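Local coordinates for ribose ABC transporter, substrate binding protein (Conexibacter woesei, PDB 4KQ9) that probably binds a sugar, perhaps ribose, as the periplasmic solute-binding component of an ABC transporter, at residues K30-V35 and I253-M258. The protein carries 1 engineered substitution. Numbering follows the deposited sequence.
Sequences KAQATV and IAIDVM
Ala33 and Ile255 come nearest each other where helices 20-35 and 247-264 pack side by side, running the same way at 31°, with the segment axes 8.6 Å apart at closest approach. The CA atoms of Ala33 and Ile255 are 6.2 Å apart. The small alanine lets the CG2 methyl of Ile255 press against the backbone, 3.7 Å from Ala33 N. With chi1 at -73° for CG1, the CG2 methyl lies anti to the backbone N of Ile255, which directs it toward helix 20-35. CB of Gln32 covers the same methyl, at 4.0 Å from Ile255 CG2.

The rest of Gln32 reaches Asp256. With CG anti to the backbone N (chi1 -167°), the chain bends at chi2 and brings the amide to the carboxylate. Gln32 NE2 donates to Asp256 OD1 at 2.8 Å, on the syn side. The bond is somewhat bent, and the amide and carboxylate planes stand nearly perpendicular. Asp256 OD1 also forms a salt bridge with Arg36, just beyond the end of helix 20-35. One carboxylate oxygen thus takes both Gln32 and Arg36, four residues apart. A leucine in place of Gln32 would probably leave Asp256 OD1 without its amide donor and remove this bond between the helices.

On the side nearer the six-stranded parallel sheet the contact is apolar. Phe40 of strand 39-45 touches both Ala33 and Ile255, and Ile68 of strand 66-69 also meets Ile255. The two helices therefore lie together on one face of the sheet, as in the alpha/beta lobes of periplasmic binding proteins.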
ATOM      1  N   LYS A  30      16.234   0.789   7.555  1.00 19.89           N
ATOM      2  CA  LYS A  30      17.506   0.413   8.199  1.00 23.27           C
ATOM      3  C   LYS A  30      18.680   0.657   7.343  1.00 21.51           C
ATOM      4  O   LYS A  30      19.644   1.255   7.788  1.00 25.55           O
ATOM      5  CB  LYS A  30      17.500  -1.065   8.614  1.00 27.72           C
ATOM      6  CG  LYS A  30      16.759  -1.327   9.885  1.00 33.25           C
ATOM      7  CD  LYS A  30      17.059  -2.724  10.445  1.00 43.15           C
ATOM      8  CE  LYS A  30      15.958  -3.728  10.119  1.00 50.17           C
ATOM      9  NZ  LYS A  30      16.461  -5.117  10.281  1.00 54.10           N
ATOM     10  N   ALA A  31      18.604   0.264   6.084  1.00 21.70           N
ATOM     11  CA  ALA A  31      19.680   0.468   5.192  1.00 23.49           C
ATOM     12  C   ALA A  31      19.982   1.965   5.020  1.00 23.98           C
ATOM     13  O   ALA A  31      21.164   2.413   4.941  1.00 21.49           O
ATOM     14  CB  ALA A  31      19.381  -0.166   3.851  1.00 25.72           C
ATOM     15  N   GLN A  32      18.936   2.768   4.872  1.00 20.77           N
ATOM     16  CA  GLN A  32      19.236   4.194   4.634  1.00 19.87           C
ATOM     17  C   GLN A  32      19.701   4.911   5.887  1.00 16.27           C
ATOM     18  O   GLN A  32      20.385   5.906   5.780  1.00 17.10           O
ATOM     19  CB  GLN A  32      18.068   4.954   4.018  1.00 19.28           C
ATOM     20  CG  GLN A  32      18.434   6.358   3.455  1.00 19.16           C
ATOM     21  CD  GLN A  32      19.461   6.434   2.355  1.00 21.01           C
ATOM     22  OE1 GLN A  32      19.848   5.451   1.740  1.00 23.47           O
ATOM     23  NE2 GLN A  32      19.898   7.633   2.084  1.00 21.46           N
ATOM     24  N   ALA A  33      19.223   4.486   7.031  1.00 16.48           N
ATOM     25  CA  ALA A  33      19.617   5.050   8.274  1.00 17.56           C
ATOM     26  C   ALA A  33      21.134   4.937   8.502  1.00 21.53           C
ATOM     27  O   ALA A  33      21.784   5.880   8.986  1.00 21.28           O
ATOM     28  CB  ALA A  33      18.843   4.382   9.367  1.00 16.93           C
ATOM     29  N   THR A  34      21.692   3.808   8.039  1.00 21.42           N
ATOM     30  CA  THR A  34      23.108   3.590   8.060  1.00 23.75           C
ATOM     31  C   THR A  34      23.821   4.577   7.175  1.00 26.26           C
ATOM     32  O   THR A  34      24.826   5.135   7.595  1.00 22.68           O
ATOM     33  CB  THR A  34      23.407   2.134   7.618  1.00 22.95           C
ATOM     34  OG1 THR A  34      22.862   1.263   8.631  1.00 22.51           O
ATOM     35  CG2 THR A  34      24.891   1.905   7.364  1.00 28.01           C
ATOM     36  N   VAL A  35      23.293   4.798   5.972  1.00 22.63           N
ATOM     37  CA  VAL A  35      23.896   5.713   5.055  1.00 24.87           C
ATOM     38  C   VAL A  35      23.939   7.139   5.580  1.00 25.63           C
ATOM     39  O   VAL A  35      24.921   7.859   5.402  1.00 26.24           O
ATOM     40  CB  VAL A  35      23.110   5.694   3.735  1.00 25.38           C
ATOM     41  CG1 VAL A  35      23.565   6.834   2.854  1.00 28.23           C
ATOM     42  CG2 VAL A  35      23.324   4.341   3.026  1.00 27.14           C
ATOM     43  N   ILE A 253      12.891   6.568   1.775  1.00 12.84           N
ATOM     44  CA  ILE A 253      12.428   7.918   1.584  1.00 12.30           C
ATOM     45  C   ILE A 253      12.075   8.536   2.923  1.00 12.11           C
ATOM     46  O   ILE A 253      12.446   9.710   3.183  1.00 12.13           O
ATOM     47  CB  ILE A 253      11.221   7.965   0.598  1.00 12.59           C
ATOM     48  CG1 ILE A 253      11.687   7.769  -0.831  1.00 13.98           C
ATOM     49  CG2 ILE A 253      10.501   9.303   0.651  1.00 13.35           C
ATOM     50  CD1 ILE A 253      10.522   7.509  -1.804  1.00 14.18           C
ATOM     51  N   ALA A 254      11.362   7.821   3.776  1.00 11.59           N
ATOM     52  CA  ALA A 254      11.030   8.354   5.091  1.00 12.63           C
ATOM     53  C   ALA A 254      12.279   8.739   5.890  1.00 13.71           C
ATOM     54  O   ALA A 254      12.312   9.821   6.523  1.00 13.13           O
ATOM     55  CB  ALA A 254      10.180   7.372   5.895  1.00 13.15           C
ATOM     56  N   ILE A 255      13.299   7.907   5.822  1.00 15.08           N
ATOM     57  CA  ILE A 255      14.563   8.196   6.503  1.00 14.71           C
ATOM     58  C   ILE A 255      15.220   9.445   5.879  1.00 15.71           C
ATOM     59  O   ILE A 255      15.669  10.263   6.569  1.00 15.23           O
ATOM     60  CB  ILE A 255      15.572   7.017   6.485  1.00 15.25           C
ATOM     61  CG1 ILE A 255      15.165   5.901   7.423  1.00 17.16           C
ATOM     62  CG2 ILE A 255      16.977   7.455   6.903  1.00 15.30           C
ATOM     63  CD1 ILE A 255      14.911   6.361   8.826  1.00 18.68           C
ATOM     64  N   ASP A 256      15.301   9.510   4.572  1.00 14.03           N
ATOM     65  CA  ASP A 256      15.863  10.664   3.911  1.00 15.55           C
ATOM     66  C   ASP A 256      15.122  11.981   4.260  1.00 15.29           C
ATOM     67  O   ASP A 256      15.728  12.950   4.479  1.00 14.60           O
ATOM     68  CB  ASP A 256      15.969  10.476   2.437  1.00 16.21           C
ATOM     69  CG  ASP A 256      17.267   9.777   2.022  1.00 19.17           C
ATOM     70  OD1 ASP A 256      18.276   9.787   2.766  1.00 21.40           O
ATOM     71  OD2 ASP A 256      17.230   9.209   0.963  1.00 19.61           O
ATOM     72  N   VAL A 257      13.809  11.942   4.282  1.00 14.19           N
ATOM     73  CA  VAL A 257      13.026  13.073   4.709  1.00 14.60           C
ATOM     74  C   VAL A 257      13.385  13.505   6.140  1.00 15.47           C
ATOM     75  O   VAL A 257      13.685  14.618   6.399  1.00 14.81           O
ATOM     76  CB  VAL A 257      11.535  12.789   4.543  1.00 13.72           C
ATOM     77  CG1 VAL A 257      10.734  13.918   5.096  1.00 14.40           C
ATOM     78  CG2 VAL A 257      11.234  12.614   3.074  1.00 14.34           C
HETATM   79  N   MSE A 258      13.355  12.583   7.046  1.00 14.26           N
HETATM   80  CA  MSE A 258      13.713  12.883   8.400  1.00 15.56           C
HETATM   81  C   MSE A 258      15.131  13.347   8.514  1.00 16.55           C
HETATM   82  O   MSE A 258      15.374  14.363   9.177  1.00 16.63           O
HETATM   83  CB  MSE A 258      13.511  11.673   9.297  1.00 17.80           C
HETATM   84  CG  MSE A 258      13.890  11.908  10.754  1.00 19.60           C
HETATM   85 SE   MSE A 258      12.561  13.126  11.587  0.80 29.49          SE
HETATM   86  CE  MSE A 258      11.140  11.855  11.839  1.00 21.58           C
TER